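Local coordinates for protein DNA photolyase (Agrobacterium tumefaciens, PDB 4U63) that probably repairs ultraviolet-induced cyclobutane pyrimidine dimers in DNA with light, using flavin-adenine dinucleotide and a methenyltetrahydrofolate antenna chromophore, at residues Gly67-Trp72 against Lys217-Ile222; Arg352-His357 against Asp389-Ala394. All coordinates share one frame; numbering follows the deposited sequence.

In the fold
From the N terminus, the chain builds the first two strands of a five-stranded parallel sheet and then enters helix 68-87, whose first turn gives half of contact 1. The remaining three strands and a long connection follow before the short segment 217-222 returns to that turn, closing a loop of 144 residues. Contact 2 comes later and is neither nested in contact 1 nor crossed by it: 31 residues, mostly helical, separate 352-357 from 389-394 within the FAD-binding region. The two contacts touch through Gln70 with Ala394 and Asp218 with Gln356. Together they tie the α/β part to the helical part around the antenna folate.

Contact 1. Residues Gly67-Trp72 against Lys217-Ile222; sequences GGAQEW and KDFSDI. With MHF (5,10-methenyl-6,7,8-trihydrofolic acid), chain B.
Trp72, in the first turn of helix 68-87, and Phe219, in the short segment 217-222, make the closest backbone approach, with their CA atoms 9.0 Å apart, so side chains span the gap. The two aromatic groups slide past each other in opposite directions and form an edge-to-face pair: the edge of Phe219 points at the face of the Trp72 six-membered ring, with centroids 5.2 Å apart and planes at 79°. Phe219 CB adds a CH-pi contact over the same ring, 3.8 Å from its centroid, while CD2 sits above the plane nearer the rim. Trp72 reaches this place because its CG lies anti to the backbone N (chi1 178°). Farther along the Phe219 rim, CE2 packs against Ala69 CB at 4.0 Å, and CZ lies 3.4 Å from NA2 of the folate. The edge of the phenyl ring thus meets both helix 68-87 and the pterin, and no hydrogen bond joins the two segments. Ala69 CB also approaches the folate N1, at 3.9 Å, so Ala69 and Phe219 both line the antenna pocket. Around it, Trp72 meets His76 edge-to-face one turn on in helix 68-87 and touches Leu209 and Pro225 in flanking loops, while Asp218 and Ile222 lean on His357 at the end of helix 345-357.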
ATOM      1  N   GLY A  67      -5.255   4.398  -7.925  1.00 30.54           N
ATOM      2  CA  GLY A  67      -6.693   4.366  -8.099  1.00 23.08           C
ATOM      3  C   GLY A  67      -7.443   5.441  -7.346  1.00 21.50           C
ATOM      4  O   GLY A  67      -6.835   6.331  -6.760  1.00 23.17           O
ATOM      5  N   GLY A  68      -8.769   5.337  -7.368  1.00 21.77           N
ATOM      6  CA  GLY A  68      -9.678   6.341  -6.776  1.00 22.32           C
ATOM      7  C   GLY A  68      -9.469   6.608  -5.288  1.00 21.69           C
ATOM      8  O   GLY A  68      -9.405   7.756  -4.865  1.00 24.45           O
ATOM      9  N   ALA A  69      -9.354   5.551  -4.493  1.00 21.76           N
ATOM     10  CA  ALA A  69      -9.090   5.717  -3.051  1.00 21.53           C
ATOM     11  C   ALA A  69      -7.755   6.432  -2.793  1.00 20.39           C
ATOM     12  O   ALA A  69      -7.651   7.290  -1.911  1.00 23.24           O
ATOM     13  CB  ALA A  69      -9.122   4.372  -2.351  1.00 19.93           C
ATOM     14  N   GLN A  70      -6.740   6.081  -3.574  1.00 20.98           N
ATOM     15  CA  GLN A  70      -5.428   6.693  -3.420  1.00 22.34           C
ATOM     16  C   GLN A  70      -5.389   8.151  -3.920  1.00 23.06           C
ATOM     17  O   GLN A  70      -4.552   8.940  -3.472  1.00 25.27           O
ATOM     18  CB  GLN A  70      -4.371   5.839  -4.104  1.00 24.26           C
ATOM     19  CG  GLN A  70      -3.007   5.987  -3.480  1.00 26.82           C
ATOM     20  CD  GLN A  70      -2.128   4.798  -3.782  1.00 27.78           C
ATOM     21  OE1 GLN A  70      -1.672   4.636  -4.907  1.00 29.84           O
ATOM     22  NE2 GLN A  70      -1.897   3.951  -2.783  1.00 22.25           N
ATOM     23  N   GLU A  71      -6.285   8.502  -4.844  1.00 21.75           N
ATOM     24  CA  GLU A  71      -6.446   9.905  -5.260  1.00 22.44           C
ATOM     25  C   GLU A  71      -7.008  10.749  -4.111  1.00 23.36           C
ATOM     26  O   GLU A  71      -6.561  11.875  -3.889  1.00 24.23           O
ATOM     27  CB  GLU A  71      -7.339  10.015  -6.494  1.00 22.86           C
ATOM     28  CG  GLU A  71      -6.662   9.536  -7.766  1.00 24.62           C
ATOM     29  CD  GLU A  71      -7.562   9.587  -8.977  1.00 30.30           C
ATOM     30  OE1 GLU A  71      -8.798   9.587  -8.827  1.00 34.33           O
ATOM     31  OE2 GLU A  71      -7.031   9.621 -10.096  1.00 35.46           O
ATOM     32  N   TRP A  72      -7.979  10.199  -3.380  1.00 22.27           N
ATOM     33  CA  TRP A  72      -8.460  10.838  -2.155  1.00 22.00           C
ATOM     34  C   TRP A  72      -7.294  11.048  -1.201  1.00 21.37           C
ATOM     35  O   TRP A  72      -7.128  12.139  -0.653  1.00 23.29           O
ATOM     36  CB  TRP A  72      -9.542   9.994  -1.482  1.00 22.42           C
ATOM     37  CG  TRP A  72     -10.053  10.544  -0.197  1.00 22.17           C
ATOM     38  CD1 TRP A  72     -11.130  11.351  -0.037  1.00 24.59           C
ATOM     39  CD2 TRP A  72      -9.519  10.316   1.117  1.00 22.82           C
ATOM     40  NE1 TRP A  72     -11.302  11.649   1.287  1.00 24.61           N
ATOM     41  CE2 TRP A  72     -10.331  11.027   2.023  1.00 21.89           C
ATOM     42  CE3 TRP A  72      -8.436   9.582   1.615  1.00 22.31           C
ATOM     43  CZ2 TRP A  72     -10.096  11.030   3.401  1.00 22.22           C
ATOM     44  CZ3 TRP A  72      -8.197   9.585   2.992  1.00 22.24           C
ATOM     45  CH2 TRP A  72      -9.027  10.304   3.866  1.00 22.19           C
ATOM     46  N   LYS A 217     -16.714   9.369   2.458  1.00 26.72           N
ATOM     47  CA  LYS A 217     -17.125  10.126   3.639  1.00 27.50           C
ATOM     48  C   LYS A 217     -16.700   9.490   4.957  1.00 30.39           C
ATOM     49  O   LYS A 217     -16.527  10.210   5.944  1.00 34.13           O
ATOM     50  CB  LYS A 217     -18.628  10.393   3.645  1.00 32.31           C
ATOM     51  CG  LYS A 217     -19.517   9.166   3.722  1.00 36.54           C
ATOM     52  CD  LYS A 217     -20.980   9.578   3.627  1.00 40.62           C
ATOM     53  CE  LYS A 217     -21.888   8.373   3.484  1.00 50.42           C
ATOM     54  NZ  LYS A 217     -21.858   7.504   4.691  1.00 62.46           N
ATOM     55  N   ASP A 218     -16.534   8.163   4.987  1.00 26.16           N
ATOM     56  CA  ASP A 218     -16.082   7.485   6.213  1.00 26.51           C
ATOM     57  C   ASP A 218     -14.574   7.238   6.266  1.00 25.43           C
ATOM     58  O   ASP A 218     -14.068   6.755   7.278  1.00 26.88           O
ATOM     59  CB  ASP A 218     -16.860   6.181   6.431  1.00 25.56           C
ATOM     60  CG  ASP A 218     -18.319   6.423   6.791  1.00 29.97           C
ATOM     61  OD1 ASP A 218     -18.703   7.585   7.073  1.00 31.15           O
ATOM     62  OD2 ASP A 218     -19.087   5.443   6.793  1.00 32.74           O
ATOM     63  N   PHE A 219     -13.849   7.584   5.205  1.00 26.16           N
ATOM     64  CA  PHE A 219     -12.387   7.437   5.204  1.00 26.49           C
ATOM     65  C   PHE A 219     -11.764   8.244   6.341  1.00 26.93           C
ATOM     66  O   PHE A 219     -10.846   7.773   7.004  1.00 26.73           O
ATOM     67  CB  PHE A 219     -11.782   7.895   3.876  1.00 26.78           C
ATOM     68  CG  PHE A 219     -11.893   6.900   2.752  1.00 25.06           C
ATOM     69  CD1 PHE A 219     -12.892   5.918   2.718  1.00 23.16           C
ATOM     70  CD2 PHE A 219     -10.993   6.965   1.698  1.00 26.11           C
ATOM     71  CE1 PHE A 219     -12.966   5.032   1.662  1.00 21.18           C
ATOM     72  CE2 PHE A 219     -11.065   6.083   0.639  1.00 23.87           C
ATOM     73  CZ  PHE A 219     -12.046   5.111   0.623  1.00 21.93           C
ATOM     74  N   SER A 220     -12.283   9.454   6.581  1.00 28.33           N
ATOM     75  CA  SER A 220     -11.737  10.323   7.621  1.00 27.22           C
ATOM     76  C   SER A 220     -11.950   9.787   9.044  1.00 26.52           C
ATOM     77  O   SER A 220     -11.295  10.259   9.972  1.00 29.76           O
ATOM     78  CB  SER A 220     -12.312  11.737   7.517  1.00 29.77           C
ATOM     79  OG  SER A 220     -13.723  11.727   7.646  1.00 32.96           O
ATOM     80  N   ASP A 221     -12.854   8.817   9.217  1.00 27.80           N
ATOM     81  CA  ASP A 221     -13.051   8.157  10.514  1.00 30.50           C
ATOM     82  C   ASP A 221     -11.833   7.335  10.892  1.00 28.79           C
ATOM     83  O   ASP A 221     -11.552   7.130  12.081  1.00 28.55           O
ATOM     84  CB  ASP A 221     -14.286   7.238  10.489  1.00 32.95           C
ATOM     85  CG  ASP A 221     -15.594   7.998  10.339  1.00 37.19           C
ATOM     86  OD1 ASP A 221     -15.635   9.216  10.626  1.00 35.51           O
ATOM     87  OD2 ASP A 221     -16.596   7.368   9.941  1.00 36.18           O
ATOM     88  N   ILE A 222     -11.123   6.856   9.867  1.00 26.14           N
ATOM     89  CA  ILE A 222      -9.959   6.014  10.027  1.00 26.13           C
ATOM     90  C   ILE A 222      -8.640   6.728   9.717  1.00 26.01           C
ATOM     91  O   ILE A 222      -7.622   6.458  10.361  1.00 23.23           O
ATOM     92  CB  ILE A 222     -10.045   4.800   9.065  1.00 25.79           C
ATOM     93  CG1 ILE A 222     -11.432   4.134   9.124  1.00 28.67           C
ATOM     94  CG2 ILE A 222      -8.936   3.797   9.353  1.00 25.15           C
ATOM     95  CD1 ILE A 222     -11.852   3.642  10.496  1.00 31.20           C
TER
HETATM   96  N1  MHF B1001     -12.635   2.949  -3.087  1.00 26.85           N
HETATM   97  C2  MHF B1001     -13.246   2.682  -1.927  1.00 24.67           C
HETATM   98  NA2 MHF B1001     -12.501   2.161  -0.934  1.00 24.75           N
HETATM   99  N3  MHF B1001     -14.582   2.937  -1.719  1.00 24.41           N
HETATM  100  C4  MHF B1001     -15.345   3.451  -2.700  1.00 25.58           C
HETATM  101  O4  MHF B1001     -16.555   3.680  -2.533  1.00 26.28           O
HETATM  102  C4A MHF B1001     -14.702   3.754  -3.987  1.00 26.00           C
HETATM  103  N5  MHF B1001     -15.361   4.238  -5.103  1.00 29.14           N
HETATM  104  C6  MHF B1001     -14.803   4.104  -6.451  1.00 30.87           C
HETATM  105  C7  MHF B1001     -13.333   4.525  -6.348  1.00 31.54           C
HETATM  106  N8  MHF B1001     -12.655   3.747  -5.304  1.00 30.82           N
HETATM  107  C8A MHF B1001     -13.278   3.453  -4.140  1.00 26.29           C
HETATM  108  C9  MHF B1001     -15.725   4.972  -7.329  1.00 35.03           C
HETATM  109  N10 MHF B1001     -16.673   5.591  -6.381  1.00 37.02           N
HETATM  110  C11 MHF B1001     -16.676   4.768  -5.182  1.00 32.29           C
HETATM  111  C12 MHF B1001     -20.496   6.895  -7.652  1.00 47.23           C
HETATM  112  C13 MHF B1001     -20.409   5.961  -6.609  1.00 47.15           C
HETATM  113  C14 MHF B1001     -19.176   5.504  -6.179  1.00 41.98           C
HETATM  114  C15 MHF B1001     -17.989   5.966  -6.791  1.00 39.31           C
HETATM  115  C16 MHF B1001     -18.075   6.911  -7.803  1.00 38.20           C
HETATM  116  C17 MHF B1001     -19.316   7.372  -8.234  1.00 42.80           C
HETATM  117  C   MHF B1001     -21.824   7.428  -8.127  1.00 61.24           C
HETATM  118  O   MHF B1001     -21.800   8.380  -8.893  1.00 56.66           O
HETATM  119  N   MHF B1001     -22.969   6.913  -7.658  1.00 86.09           N
HETATM  120  CA  MHF B1001     -24.291   7.462  -7.912  1.00 94.13           C
HETATM  121  CB  MHF B1001     -25.155   6.519  -8.749  1.00 95.97           C
HETATM  122  CG  MHF B1001     -24.365   5.671  -9.742  1.00102.87           C
HETATM  123  CD  MHF B1001     -23.663   4.469  -9.136  1.00 99.20           C
HETATM  124  OE1 MHF B1001     -23.892   4.136  -7.953  1.00110.52           O
HETATM  125  OE2 MHF B1001     -22.859   3.836  -9.851  1.00 94.02           O
HETATM  126  CT  MHF B1001     -24.977   7.741  -6.599  1.00103.12           C
HETATM  127  O1  MHF B1001     -25.161   8.933  -6.270  1.00111.76           O
HETATM  128  O2  MHF B1001     -25.339   6.786  -5.873  1.00105.11           O

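Contact 2. Residues Arg352-His357 against Asp389-Ala394; sequences RQLWQH and DTLVDA. With MHF (5,10-methenyl-6,7,8-trihydrofolic acid), chain B.
Leu354 and Thr390 bring the ends of helices 345-357 and 380-390 within 6.8 Å, CA to CA, and their side chains cross at about a right angle. The direct contacts are van der Waals packing. Both methyl branches of Leu354 bear on Thr390 OG1, methyl against oxygen, with CD2 at 3.4 Å, and CD1 also meets Leu391 CD2 at 3.6 Å. Thr390 OG1 stands between its backbone N and carbonyl carbon and hydrogen-bonds to Trp386 O one turn earlier, so this buried hydroxyl has a polar partner although the Leu354 methyls lie against it. Thr390 CG2 is turned to the folate instead, and it reaches the edge of the Trp355 ring.

The polar contacts run through the folate, gripped by backbone carbonyls. NA2 donates to two of them, almost straight to Thr390 O (2.8 Å, 168°) and more bent to Leu354 O (2.9 Å, 131°), bridging the segments. N8 donates to Asp389 O at 2.9 Å in a nearly linear bond. Trp355 O comes within 2.7 Å of N3.

The aromatic contact is with the pterin: O4 lies 2.9 Å above the Trp355 ring plane, over its centre, and CH2 of the indole approaches N5. The Trp355 face thereby probably limits how the pterin can tilt.

Beyond Thr390 the chain leaves the helix and makes a type I beta turn, Leu391 to Ala394, where Asp393 O hydrogen-bonds N3 of FAD. The arrangement is the new antenna site of this class III photolyase, a pterin clasped between two helix ends, with segment 389-394 running on from the pterin into the flavin pocket.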
ATOM      1  N   ARG A 352     -16.993  -5.171   2.064  1.00 20.38           N
ATOM      2  CA  ARG A 352     -17.711  -3.982   2.542  1.00 21.41           C
ATOM      3  C   ARG A 352     -16.818  -3.065   3.367  1.00 22.06           C
ATOM      4  O   ARG A 352     -16.917  -1.838   3.256  1.00 22.34           O
ATOM      5  CB  ARG A 352     -18.955  -4.387   3.313  1.00 22.46           C
ATOM      6  CG  ARG A 352     -19.964  -5.066   2.414  1.00 23.93           C
ATOM      7  CD  ARG A 352     -21.173  -5.514   3.206  1.00 25.49           C
ATOM      8  NE  ARG A 352     -21.978  -6.496   2.489  1.00 25.76           N
ATOM      9  CZ  ARG A 352     -23.221  -6.825   2.804  1.00 25.61           C
ATOM     10  NH1 ARG A 352     -23.847  -6.234   3.827  1.00 26.35           N
ATOM     11  NH2 ARG A 352     -23.870  -7.751   2.089  1.00 24.65           N
ATOM     12  N   GLN A 353     -15.951  -3.649   4.193  1.00 20.53           N
ATOM     13  CA  GLN A 353     -14.937  -2.870   4.896  1.00 20.16           C
ATOM     14  C   GLN A 353     -14.100  -2.062   3.911  1.00 20.28           C
ATOM     15  O   GLN A 353     -13.872  -0.870   4.104  1.00 21.58           O
ATOM     16  CB  GLN A 353     -14.019  -3.772   5.730  1.00 20.85           C
ATOM     17  CG  GLN A 353     -12.905  -2.998   6.413  1.00 20.07           C
ATOM     18  CD  GLN A 353     -11.947  -3.855   7.208  1.00 21.13           C
ATOM     19  OE1 GLN A 353     -11.646  -5.004   6.855  1.00 20.02           O
ATOM     20  NE2 GLN A 353     -11.437  -3.287   8.284  1.00 22.36           N
ATOM     21  N   LEU A 354     -13.633  -2.736   2.862  1.00 20.28           N
ATOM     22  CA  LEU A 354     -12.844  -2.113   1.813  1.00 20.11           C
ATOM     23  C   LEU A 354     -13.585  -0.942   1.168  1.00 19.85           C
ATOM     24  O   LEU A 354     -13.034   0.158   1.024  1.00 19.22           O
ATOM     25  CB  LEU A 354     -12.489  -3.164   0.759  1.00 20.90           C
ATOM     26  CG  LEU A 354     -11.738  -2.744  -0.499  1.00 21.94           C
ATOM     27  CD1 LEU A 354     -10.430  -2.044  -0.168  1.00 21.71           C
ATOM     28  CD2 LEU A 354     -11.492  -3.968  -1.365  1.00 21.48           C
ATOM     29  N   TRP A 355     -14.834  -1.169   0.793  1.00 22.30           N
ATOM     30  CA  TRP A 355     -15.642  -0.120   0.178  1.00 23.39           C
ATOM     31  C   TRP A 355     -15.824   1.086   1.107  1.00 23.02           C
ATOM     32  O   TRP A 355     -15.746   2.233   0.655  1.00 22.14           O
ATOM     33  CB  TRP A 355     -17.008  -0.667  -0.231  1.00 24.55           C
ATOM     34  CG  TRP A 355     -17.762   0.211  -1.153  1.00 23.41           C
ATOM     35  CD1 TRP A 355     -18.930   0.859  -0.892  1.00 24.76           C
ATOM     36  CD2 TRP A 355     -17.412   0.537  -2.503  1.00 24.07           C
ATOM     37  NE1 TRP A 355     -19.330   1.573  -1.988  1.00 28.91           N
ATOM     38  CE2 TRP A 355     -18.416   1.392  -2.994  1.00 30.58           C
ATOM     39  CE3 TRP A 355     -16.346   0.192  -3.341  1.00 27.34           C
ATOM     40  CZ2 TRP A 355     -18.390   1.904  -4.296  1.00 32.81           C
ATOM     41  CZ3 TRP A 355     -16.319   0.705  -4.640  1.00 26.12           C
ATOM     42  CH2 TRP A 355     -17.331   1.548  -5.099  1.00 30.72           C
ATOM     43  N   GLN A 356     -16.043   0.828   2.397  1.00 22.21           N
ATOM     44  CA  GLN A 356     -16.337   1.895   3.363  1.00 22.31           C
ATOM     45  C   GLN A 356     -15.114   2.675   3.828  1.00 21.17           C
ATOM     46  O   GLN A 356     -15.178   3.894   3.952  1.00 21.28           O
ATOM     47  CB  GLN A 356     -17.040   1.323   4.595  1.00 25.01           C
ATOM     48  CG  GLN A 356     -17.584   2.394   5.526  1.00 28.05           C
ATOM     49  CD  GLN A 356     -18.220   1.834   6.784  1.00 28.32           C
ATOM     50  OE1 GLN A 356     -18.266   0.618   6.993  1.00 29.29           O
ATOM     51  NE2 GLN A 356     -18.720   2.729   7.636  1.00 27.91           N
ATOM     52  N   HIS A 357     -14.017   1.967   4.107  1.00 20.13           N
ATOM     53  CA  HIS A 357     -12.840   2.562   4.746  1.00 21.42           C
ATOM     54  C   HIS A 357     -11.551   2.585   3.910  1.00 22.52           C
ATOM     55  O   HIS A 357     -10.532   3.124   4.356  1.00 20.60           O
ATOM     56  CB  HIS A 357     -12.561   1.827   6.060  1.00 21.24           C
ATOM     57  CG  HIS A 357     -13.622   2.023   7.098  1.00 24.01           C
ATOM     58  ND1 HIS A 357     -14.005   1.025   7.967  1.00 25.37           N
ATOM     59  CD2 HIS A 357     -14.387   3.098   7.399  1.00 25.19           C
ATOM     60  CE1 HIS A 357     -14.947   1.477   8.765  1.00 23.82           C
ATOM     61  NE2 HIS A 357     -15.208   2.732   8.439  1.00 26.40           N
ATOM     62  N   ASP A 389      -7.922   0.076  -7.192  1.00 21.50           N
ATOM     63  CA  ASP A 389      -8.857   1.204  -7.233  1.00 21.14           C
ATOM     64  C   ASP A 389      -9.443   1.560  -5.872  1.00 21.87           C
ATOM     65  O   ASP A 389      -9.938   2.690  -5.688  1.00 23.43           O
ATOM     66  CB  ASP A 389     -10.004   0.918  -8.213  1.00 23.82           C
ATOM     67  CG  ASP A 389     -10.779   2.185  -8.607  1.00 27.72           C
ATOM     68  OD1 ASP A 389     -10.165   3.250  -8.860  1.00 29.33           O
ATOM     69  OD2 ASP A 389     -12.014   2.121  -8.679  1.00 32.33           O
ATOM     70  N   THR A 390      -9.399   0.620  -4.926  1.00 20.47           N
ATOM     71  CA  THR A 390     -10.151   0.763  -3.668  1.00 18.48           C
ATOM     72  C   THR A 390      -9.317   0.859  -2.389  1.00 17.23           C
ATOM     73  O   THR A 390      -9.828   1.303  -1.362  1.00 18.81           O
ATOM     74  CB  THR A 390     -11.145  -0.395  -3.503  1.00 19.78           C
ATOM     75  OG1 THR A 390     -10.455  -1.642  -3.648  1.00 20.57           O
ATOM     76  CG2 THR A 390     -12.250  -0.303  -4.552  1.00 20.80           C
ATOM     77  N   LEU A 391      -8.058   0.435  -2.451  1.00 16.86           N
ATOM     78  CA  LEU A 391      -7.150   0.531  -1.306  1.00 17.13           C
ATOM     79  C   LEU A 391      -6.442   1.865  -1.247  1.00 17.42           C
ATOM     80  O   LEU A 391      -5.801   2.265  -2.210  1.00 18.84           O
ATOM     81  CB  LEU A 391      -6.070  -0.545  -1.375  1.00 17.42           C
ATOM     82  CG  LEU A 391      -6.471  -2.012  -1.157  1.00 18.25           C
ATOM     83  CD1 LEU A 391      -5.308  -2.931  -1.524  1.00 19.46           C
ATOM     84  CD2 LEU A 391      -6.903  -2.243   0.287  1.00 18.63           C
ATOM     85  N   VAL A 392      -6.535   2.550  -0.100  1.00 17.72           N
ATOM     86  CA  VAL A 392      -5.681   3.716   0.127  1.00 17.46           C
ATOM     87  C   VAL A 392      -4.188   3.318   0.153  1.00 17.25           C
ATOM     88  O   VAL A 392      -3.338   4.142  -0.175  1.00 18.73           O
ATOM     89  CB  VAL A 392      -6.057   4.543   1.379  1.00 17.24           C
ATOM     90  CG1 VAL A 392      -7.400   5.248   1.162  1.00 18.56           C
ATOM     91  CG2 VAL A 392      -6.067   3.712   2.656  1.00 18.77           C
ATOM     92  N   ASP A 393      -3.894   2.067   0.517  1.00 18.26           N
ATOM     93  CA  ASP A 393      -2.499   1.567   0.588  1.00 17.23           C
ATOM     94  C   ASP A 393      -2.020   0.830  -0.652  1.00 16.82           C
ATOM     95  O   ASP A 393      -0.935   0.227  -0.620  1.00 17.45           O
ATOM     96  CB  ASP A 393      -2.249   0.714   1.870  1.00 17.62           C
ATOM     97  CG  ASP A 393      -2.977  -0.642   1.874  1.00 19.60           C
ATOM     98  OD1 ASP A 393      -3.408  -1.167   0.819  1.00 20.84           O
ATOM     99  OD2 ASP A 393      -3.124  -1.198   2.980  1.00 20.50           O
ATOM    100  N   ALA A 394      -2.790   0.889  -1.749  1.00 17.55           N
ATOM    101  CA  ALA A 394      -2.421   0.172  -2.963  1.00 16.74           C
ATOM    102  C   ALA A 394      -0.951   0.386  -3.285  1.00 16.63           C
ATOM    103  O   ALA A 394      -0.490   1.528  -3.419  1.00 17.13           O
ATOM    104  CB  ALA A 394      -3.287   0.597  -4.133  1.00 17.85           C
TER
HETATM  105  N1  MHF B1001     -12.635   2.949  -3.087  1.00 26.85           N
HETATM  106  C2  MHF B1001     -13.246   2.682  -1.927  1.00 24.67           C
HETATM  107  NA2 MHF B1001     -12.501   2.161  -0.934  1.00 24.75           N
HETATM  108  N3  MHF B1001     -14.582   2.937  -1.719  1.00 24.41           N
HETATM  109  C4  MHF B1001     -15.345   3.451  -2.700  1.00 25.58           C
HETATM  110  O4  MHF B1001     -16.555   3.680  -2.533  1.00 26.28           O
HETATM  111  C4A MHF B1001     -14.702   3.754  -3.987  1.00 26.00           C
HETATM  112  N5  MHF B1001     -15.361   4.238  -5.103  1.00 29.14           N
HETATM  113  C6  MHF B1001     -14.803   4.104  -6.451  1.00 30.87           C
HETATM  114  C7  MHF B1001     -13.333   4.525  -6.348  1.00 31.54           C
HETATM  115  N8  MHF B1001     -12.655   3.747  -5.304  1.00 30.82           N
HETATM  116  C8A MHF B1001     -13.278   3.453  -4.140  1.00 26.29           C
HETATM  117  C9  MHF B1001     -15.725   4.972  -7.329  1.00 35.03           C
HETATM  118  N10 MHF B1001     -16.673   5.591  -6.381  1.00 37.02           N
HETATM  119  C11 MHF B1001     -16.676   4.768  -5.182  1.00 32.29           C
HETATM  120  C12 MHF B1001     -20.496   6.895  -7.652  1.00 47.23           C
HETATM  121  C13 MHF B1001     -20.409   5.961  -6.609  1.00 47.15           C
HETATM  122  C14 MHF B1001     -19.176   5.504  -6.179  1.00 41.98           C
HETATM  123  C15 MHF B1001     -17.989   5.966  -6.791  1.00 39.31           C
HETATM  124  C16 MHF B1001     -18.075   6.911  -7.803  1.00 38.20           C
HETATM  125  C17 MHF B1001     -19.316   7.372  -8.234  1.00 42.80           C
HETATM  126  C   MHF B1001     -21.824   7.428  -8.127  1.00 61.24           C
HETATM  127  O   MHF B1001     -21.800   8.380  -8.893  1.00 56.66           O
HETATM  128  N   MHF B1001     -22.969   6.913  -7.658  1.00 86.09           N
HETATM  129  CA  MHF B1001     -24.291   7.462  -7.912  1.00 94.13           C
HETATM  130  CB  MHF B1001     -25.155   6.519  -8.749  1.00 95.97           C
HETATM  131  CG  MHF B1001     -24.365   5.671  -9.742  1.00102.87           C
HETATM  132  CD  MHF B1001     -23.663   4.469  -9.136  1.00 99.20           C
HETATM  133  OE1 MHF B1001     -23.892   4.136  -7.953  1.00110.52           O
HETATM  134  OE2 MHF B1001     -22.859   3.836  -9.851  1.00 94.02           O
HETATM  135  CT  MHF B1001     -24.977   7.741  -6.599  1.00103.12           C
HETATM  136  O1  MHF B1001     -25.161   8.933  -6.270  1.00111.76           O
HETATM  137  O2  MHF B1001     -25.339   6.786  -5.873  1.00105.11           O